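Local coordinates for protein carbohydrate deacetylase Agd3 (Neosartorya fumigata, PDB 6NWZ) that probably removes N-acetyl groups from the fungal exopolysaccharide galactosaminogalactan and is required for Aspergillus fumigatus biofilm formation, at residues A[348-362]-A[402-416]. Numbering follows the deposited sequence.
With NAG (2-acetamido-2-deoxy-beta-D-glucopyranose), chain B.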
loop_
_atom_site.group_PDB
_atom_site.type_symbol
_atom_site.label_atom_id
_atom_site.label_comp_id
_atom_site.label_asym_id
_atom_site.label_seq_id
_atom_site.Cartn_x
_atom_site.Cartn_y
_atom_site.Cartn_z
ATOM N N THR A 348 33.589 -17.804 2.219
ATOM C CA THR A 348 34.797 -17.692 1.410
ATOM C C THR A 348 34.627 -16.581 0.384
ATOM O O THR A 348 33.571 -16.461 -0.243
ATOM C CB THR A 348 35.120 -19.010 0.694
ATOM O OG1 THR A 348 35.145 -20.076 1.650
ATOM C CG2 THR A 348 36.473 -18.927 0.004
ATOM N N ASP A 349 35.671 -15.773 0.215
ATOM C CA ASP A 349 35.617 -14.675 -0.739
ATOM C C ASP A 349 35.494 -15.208 -2.164
ATOM O O ASP A 349 36.142 -16.191 -2.535
ATOM C CB ASP A 349 36.865 -13.796 -0.614
ATOM C CG ASP A 349 37.017 -13.182 0.769
ATOM O OD1 ASP A 349 35.991 -12.969 1.446
ATOM O OD2 ASP A 349 38.165 -12.906 1.181
ATOM N N LEU A 350 34.644 -14.557 -2.963
ATOM C CA LEU A 350 34.543 -14.861 -4.384
ATOM C C LEU A 350 35.177 -13.806 -5.275
ATOM O O LEU A 350 35.508 -14.112 -6.426
ATOM C CB LEU A 350 33.073 -15.033 -4.798
ATOM C CG LEU A 350 32.278 -16.151 -4.123
ATOM C CD1 LEU A 350 30.963 -16.365 -4.849
ATOM C CD2 LEU A 350 33.079 -17.439 -4.073
ATOM N N TRP A 351 35.361 -12.588 -4.777
ATOM C CA TRP A 351 35.882 -11.512 -5.604
ATOM C C TRP A 351 37.322 -11.802 -6.024
ATOM O O TRP A 351 38.088 -12.389 -5.251
ATOM C CB TRP A 351 35.818 -10.182 -4.852
ATOM C CG TRP A 351 34.514 -9.458 -5.018
ATOM C CD1 TRP A 351 33.271 -9.921 -4.699
ATOM C CD2 TRP A 351 34.328 -8.136 -5.536
ATOM N NE1 TRP A 351 32.324 -8.973 -4.995
ATOM C CE2 TRP A 351 32.947 -7.867 -5.508
ATOM C CE3 TRP A 351 35.196 -7.155 -6.024
ATOM C CZ2 TRP A 351 32.414 -6.657 -5.948
ATOM C CZ3 TRP A 351 34.666 -5.956 -6.460
ATOM C CH2 TRP A 351 33.287 -5.717 -6.421
ATOM N N PRO A 352 37.713 -11.422 -7.241
ATOM C CA PRO A 352 39.126 -11.511 -7.615
ATOM C C PRO A 352 39.976 -10.669 -6.680
ATOM O O PRO A 352 39.579 -9.583 -6.252
ATOM C CB PRO A 352 39.155 -10.964 -9.046
ATOM C CG PRO A 352 37.772 -11.170 -9.554
ATOM C CD PRO A 352 36.873 -10.978 -8.363
ATOM N N SER A 353 41.158 -11.189 -6.357
ATOM C CA SER A 353 42.044 -10.500 -5.432
ATOM C C SER A 353 42.649 -9.237 -6.029
ATOM O O SER A 353 43.039 -8.340 -5.275
ATOM C CB SER A 353 43.151 -11.450 -4.981
ATOM O OG SER A 353 43.746 -12.085 -6.098
ATOM N N THR A 354 42.724 -9.134 -7.368
ATOM C CA THR A 354 43.462 -8.021 -7.968
ATOM C C THR A 354 42.739 -6.688 -7.797
ATOM O O THR A 354 43.329 -5.759 -7.217
ATOM C CB THR A 354 43.788 -8.335 -9.432
ATOM N N PRO A 355 41.478 -6.509 -8.258
ATOM C CA PRO A 355 40.838 -5.197 -8.069
ATOM C C PRO A 355 40.377 -4.986 -6.634
ATOM O O PRO A 355 39.347 -5.527 -6.218
ATOM C CB PRO A 355 39.650 -5.225 -9.045
ATOM C CG PRO A 355 39.827 -6.474 -9.878
ATOM C CD PRO A 355 40.593 -7.420 -9.005
ATOM N N THR A 356 41.138 -4.207 -5.864
ATOM C CA THR A 356 40.773 -3.908 -4.484
ATOM C C THR A 356 39.919 -2.655 -4.361
ATOM O O THR A 356 39.270 -2.463 -3.326
ATOM C CB THR A 356 42.031 -3.751 -3.619
ATOM O OG1 THR A 356 42.802 -2.633 -4.077
ATOM C CG2 THR A 356 42.885 -5.006 -3.691
ATOM N N THR A 357 39.899 -1.815 -5.392
ATOM C CA THR A 357 39.145 -0.571 -5.394
ATOM C C THR A 357 38.640 -0.326 -6.809
ATOM O O THR A 357 39.296 -0.703 -7.784
ATOM C CB THR A 357 40.018 0.595 -4.895
ATOM O OG1 THR A 357 40.261 0.440 -3.492
ATOM C CG2 THR A 357 39.358 1.948 -5.142
ATOM N N TYR A 358 37.451 0.268 -6.915
ATOM C CA TYR A 358 36.927 0.657 -8.218
ATOM C C TYR A 358 37.943 1.518 -8.953
ATOM O O TYR A 358 38.308 2.599 -8.483
ATOM C CB TYR A 358 35.606 1.412 -8.059
ATOM C CG TYR A 358 34.945 1.730 -9.382
ATOM C CD1 TYR A 358 35.275 2.878 -10.088
ATOM C CD2 TYR A 358 33.998 0.873 -9.933
ATOM C CE1 TYR A 358 34.683 3.168 -11.301
ATOM C CE2 TYR A 358 33.397 1.156 -11.147
ATOM C CZ TYR A 358 33.746 2.306 -11.827
ATOM O OH TYR A 358 33.157 2.601 -13.037
ATOM N N ASP A 359 38.401 1.033 -10.114
ATOM C CA ASP A 359 39.497 1.680 -10.828
ATOM C C ASP A 359 39.265 1.710 -12.332
ATOM O O ASP A 359 40.225 1.666 -13.108
ATOM C CB ASP A 359 40.829 0.988 -10.529
ATOM C CG ASP A 359 40.779 -0.519 -10.760
ATOM O OD1 ASP A 359 39.875 -1.002 -11.479
ATOM O OD2 ASP A 359 41.648 -1.227 -10.205
ATOM N N TRP A 360 38.014 1.780 -12.767
ATOM C CA TRP A 360 37.720 1.784 -14.191
ATOM C C TRP A 360 37.593 3.210 -14.710
ATOM O O TRP A 360 37.192 4.126 -13.985
ATOM C CB TRP A 360 36.443 0.992 -14.486
ATOM C CG TRP A 360 36.648 -0.495 -14.422
ATOM C CD1 TRP A 360 37.145 -1.296 -15.411
ATOM C CD2 TRP A 360 36.369 -1.357 -13.310
ATOM N NE1 TRP A 360 37.191 -2.602 -14.984
ATOM C CE2 TRP A 360 36.720 -2.666 -13.699
ATOM C CE3 TRP A 360 35.858 -1.150 -12.025
ATOM C CZ2 TRP A 360 36.574 -3.763 -12.849
ATOM C CZ3 TRP A 360 35.713 -2.241 -11.182
ATOM C CH2 TRP A 360 36.071 -3.530 -11.598
ATOM N N THR A 361 37.948 3.388 -15.978
ATOM C CA THR A 361 37.963 4.698 -16.607
ATOM C C THR A 361 36.552 5.166 -16.938
ATOM O O THR A 361 35.649 4.363 -17.186
ATOM C CB THR A 361 38.796 4.656 -17.887
ATOM O OG1 THR A 361 40.033 3.989 -17.620
ATOM C CG2 THR A 361 39.085 6.063 -18.397
ATOM N N VAL A 362 36.369 6.489 -16.934
ATOM C CA VAL A 362 35.145 7.066 -17.482
ATOM C C VAL A 362 34.976 6.654 -18.937
ATOM O O VAL A 362 33.881 6.270 -19.364
ATOM C CB VAL A 362 35.155 8.597 -17.322
ATOM C CG1 VAL A 362 34.058 9.222 -18.164
ATOM C CG2 VAL A 362 34.974 8.977 -15.865
ATOM N N ASP A 402 33.434 -9.625 0.615
ATOM C CA ASP A 402 32.709 -9.621 -0.651
ATOM C C ASP A 402 31.619 -8.557 -0.646
ATOM O O ASP A 402 31.523 -7.742 -1.573
ATOM C CB ASP A 402 32.106 -11.003 -0.929
ATOM C CG ASP A 402 33.120 -11.992 -1.487
ATOM O OD1 ASP A 402 34.283 -11.603 -1.731
ATOM O OD2 ASP A 402 32.745 -13.169 -1.685
ATOM N N VAL A 403 30.793 -8.542 0.402
ATOM C CA VAL A 403 29.662 -7.624 0.423
ATOM C C VAL A 403 30.133 -6.182 0.549
ATOM O O VAL A 403 29.516 -5.273 -0.018
ATOM C CB VAL A 403 28.688 -8.010 1.550
ATOM C CG1 VAL A 403 27.460 -7.122 1.505
ATOM C CG2 VAL A 403 28.292 -9.473 1.419
ATOM N N PHE A 404 31.230 -5.947 1.277
ATOM C CA PHE A 404 31.760 -4.591 1.396
ATOM C C PHE A 404 32.112 -4.021 0.029
ATOM O O PHE A 404 31.838 -2.848 -0.254
ATOM C CB PHE A 404 32.987 -4.577 2.308
ATOM C CG PHE A 404 33.464 -3.191 2.663
ATOM C CD1 PHE A 404 34.255 -2.463 1.786
ATOM C CD2 PHE A 404 33.120 -2.619 3.875
ATOM C CE1 PHE A 404 34.689 -1.192 2.111
ATOM C CE2 PHE A 404 33.553 -1.349 4.205
ATOM C CZ PHE A 404 34.337 -0.636 3.322
ATOM N N LYS A 405 32.725 -4.835 -0.830
ATOM C CA LYS A 405 33.018 -4.395 -2.186
ATOM C C LYS A 405 31.762 -4.340 -3.048
ATOM O O LYS A 405 31.670 -3.497 -3.947
ATOM C CB LYS A 405 34.074 -5.307 -2.813
ATOM C CG LYS A 405 35.426 -5.224 -2.112
ATOM C CD LYS A 405 36.527 -5.920 -2.895
ATOM C CE LYS A 405 36.465 -7.430 -2.733
ATOM N NZ LYS A 405 36.760 -7.880 -1.342
ATOM N N GLU A 406 30.782 -5.211 -2.783
ATOM C CA GLU A 406 29.524 -5.154 -3.524
ATOM C C GLU A 406 28.853 -3.794 -3.377
ATOM O O GLU A 406 28.251 -3.284 -4.329
ATOM C CB GLU A 406 28.583 -6.262 -3.050
ATOM C CG GLU A 406 28.956 -7.652 -3.527
ATOM C CD GLU A 406 28.745 -7.829 -5.014
ATOM O OE1 GLU A 406 29.635 -8.407 -5.675
ATOM O OE2 GLU A 406 27.691 -7.387 -5.520
ATOM N N ILE A 407 28.948 -3.192 -2.196
ATOM C CA ILE A 407 28.334 -1.891 -1.937
ATOM C C ILE A 407 29.240 -0.750 -2.383
ATOM O O ILE A 407 28.821 0.133 -3.135
ATOM C CB ILE A 407 27.976 -1.766 -0.440
ATOM C CG1 ILE A 407 27.048 -2.901 -0.008
ATOM C CG2 ILE A 407 27.340 -0.413 -0.152
ATOM C CD1 ILE A 407 25.737 -2.930 -0.760
ATOM N N SER A 408 30.497 -0.756 -1.933
ATOM C CA SER A 408 31.376 0.384 -2.173
ATOM C C SER A 408 31.681 0.568 -3.656
ATOM O O SER A 408 31.735 1.704 -4.144
ATOM C CB SER A 408 32.664 0.217 -1.372
ATOM O OG SER A 408 33.148 -1.111 -1.472
ATOM N N PHE A 409 31.898 -0.527 -4.388
ATOM C CA PHE A 409 32.183 -0.402 -5.814
ATOM C C PHE A 409 31.010 0.226 -6.553
ATOM O O PHE A 409 31.195 1.112 -7.393
ATOM C CB PHE A 409 32.515 -1.768 -6.414
ATOM C CG PHE A 409 33.962 -2.155 -6.294
ATOM C CD1 PHE A 409 34.576 -2.232 -5.054
ATOM C CD2 PHE A 409 34.703 -2.468 -7.424
ATOM C CE1 PHE A 409 35.905 -2.600 -4.946
ATOM C CE2 PHE A 409 36.035 -2.838 -7.321
ATOM C CZ PHE A 409 36.634 -2.905 -6.082
ATOM N N ASN A 410 29.793 -0.224 -6.250
ATOM C CA ASN A 410 28.627 0.342 -6.909
ATOM C C ASN A 410 28.413 1.796 -6.506
ATOM O O ASN A 410 27.880 2.582 -7.295
ATOM C CB ASN A 410 27.390 -0.496 -6.592
ATOM C CG ASN A 410 26.416 -0.558 -7.748
ATOM O OD1 ASN A 410 26.815 -0.697 -8.907
ATOM N ND2 ASN A 410 25.129 -0.450 -7.443
ATOM N N GLN A 411 28.824 2.172 -5.291
ATOM C CA GLN A 411 28.745 3.572 -4.887
ATOM C C GLN A 411 29.716 4.425 -5.695
ATOM O O GLN A 411 29.357 5.510 -6.170
ATOM C CB GLN A 411 29.031 3.710 -3.389
ATOM C CG GLN A 411 27.949 3.146 -2.483
ATOM C CD GLN A 411 28.386 3.052 -1.030
ATOM O OE1 GLN A 411 27.559 3.093 -0.116
ATOM N NE2 GLN A 411 29.688 2.916 -0.810
ATOM N N ALA A 412 30.954 3.950 -5.857
ATOM C CA ALA A 412 31.935 4.698 -6.635
ATOM C C ALA A 412 31.528 4.774 -8.099
ATOM O O ALA A 412 31.714 5.809 -8.748
ATOM C CB ALA A 412 33.317 4.062 -6.495
ATOM N N TRP A 413 30.965 3.686 -8.629
ATOM C CA TRP A 413 30.476 3.698 -10.003
ATOM C C TRP A 413 29.328 4.688 -10.171
ATOM O O TRP A 413 29.302 5.456 -11.140
ATOM C CB TRP A 413 30.049 2.288 -10.414
ATOM C CG TRP A 413 29.411 2.223 -11.766
ATOM C CD1 TRP A 413 30.046 2.199 -12.975
ATOM C CD2 TRP A 413 28.009 2.172 -12.049
ATOM N NE1 TRP A 413 29.124 2.138 -13.994
ATOM C CE2 TRP A 413 27.866 2.119 -13.451
ATOM C CE3 TRP A 413 26.860 2.166 -11.253
ATOM C CZ2 TRP A 413 26.620 2.061 -14.071
ATOM C CZ3 TRP A 413 25.624 2.107 -11.872
ATOM C CH2 TRP A 413 25.514 2.056 -13.268
ATOM N N LEU A 414 28.373 4.688 -9.237
ATOM C CA LEU A 414 27.282 5.658 -9.299
ATOM C C LEU A 414 27.797 7.088 -9.210
ATOM O O LEU A 414 27.185 8.002 -9.772
ATOM C CB LEU A 414 26.274 5.394 -8.180
ATOM C CG LEU A 414 25.336 4.201 -8.355
ATOM C CD1 LEU A 414 24.595 3.896 -7.059
ATOM C CD2 LEU A 414 24.356 4.476 -9.477
ATOM N N LYS A 415 28.910 7.301 -8.506
ATOM C CA LYS A 415 29.465 8.642 -8.375
ATOM C C LYS A 415 30.236 9.044 -9.627
ATOM O O LYS A 415 30.062 10.156 -10.138
ATOM C CB LYS A 415 30.360 8.717 -7.135
ATOM C CG LYS A 415 31.103 10.039 -6.967
ATOM C CD LYS A 415 31.863 10.085 -5.646
ATOM C CE LYS A 415 32.933 11.168 -5.649
ATOM N NZ LYS A 415 32.370 12.508 -5.957
ATOM N N GLN A 416 31.088 8.147 -10.136
ATOM C CA GLN A 416 31.862 8.456 -11.337
ATOM C C GLN A 416 30.951 8.678 -12.533
ATOM O O GLN A 416 31.163 9.600 -13.329
ATOM C CB GLN A 416 32.853 7.328 -11.638
ATOM C CG GLN A 416 33.484 7.420 -13.027
ATOM C CD GLN A 416 34.369 6.234 -13.376
ATOM O OE1 GLN A 416 33.889 5.112 -13.543
ATOM N NE2 GLN A 416 35.668 6.482 -13.501
HETATM C C1 NAG B . 28.495 -21.608 2.964
HETATM C C2 NAG B . 28.142 -22.983 2.383
HETATM C C3 NAG B . 29.073 -24.058 2.940
HETATM C C4 NAG B . 30.528 -23.666 2.727
HETATM C C5 NAG B . 30.776 -22.296 3.349
HETATM C C6 NAG B . 32.183 -21.786 3.137
HETATM C C7 NAG B . 25.758 -23.076 1.803
HETATM C C8 NAG B . 24.389 -23.491 2.252
HETATM N N2 NAG B . 26.755 -23.320 2.659
HETATM O O3 NAG B . 28.799 -25.298 2.298
HETATM O O4 NAG B . 31.382 -24.628 3.335
HETATM O O5 NAG B . 29.891 -21.335 2.755
HETATM O O6 NAG B . 32.575 -21.888 1.776
HETATM O O7 NAG B . 25.953 -22.543 0.715
#
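With CG anti to the backbone N (chi1 -175°), the Tyr358 side chain brings its hydroxyl to Gln416, whose own CG also lies anti to its N and whose extended chain carries the amide out to the phenol. Tyr358 OH donates to Gln416 OE1 at the ring edge (2.7 Å), nearly in line with the amide C=O, while Gln416 NE2 gives an almost straight bond to Trp360 O (2.8 Å). Using both ends of the amide fixes its rotation and joins the loop to the last turn of this helix segment. Nearer the start of the helix, Asp402 turns its carboxylate to the loop backbone: OD2 accepts from Leu350 N through its syn lone pair (2.7 Å), and OD1 takes a weaker bond from Trp351 N. Trp351 then lies against the helix, with Lys405 CB over its six-membered ring, 3.6 Å from the centroid, in a CH-pi contact. Trp351 NE1 donates a bent bond to Glu406 OE1 (2.8 Å), also hydrogen-bonded to Thr391 OG1. The far edge of the indole points into the face of Phe409, a T-shaped pair with planes at 72°; the backbone N of Tyr358 lies over the opposite face, toward the rim. An irregular loop thus runs lengthwise along helix 400-417 of the deacetylase domain, near the zinc site of Asp256, His388 and His392, the Asp-His-His metal set characteristic of polysaccharide deacetylases.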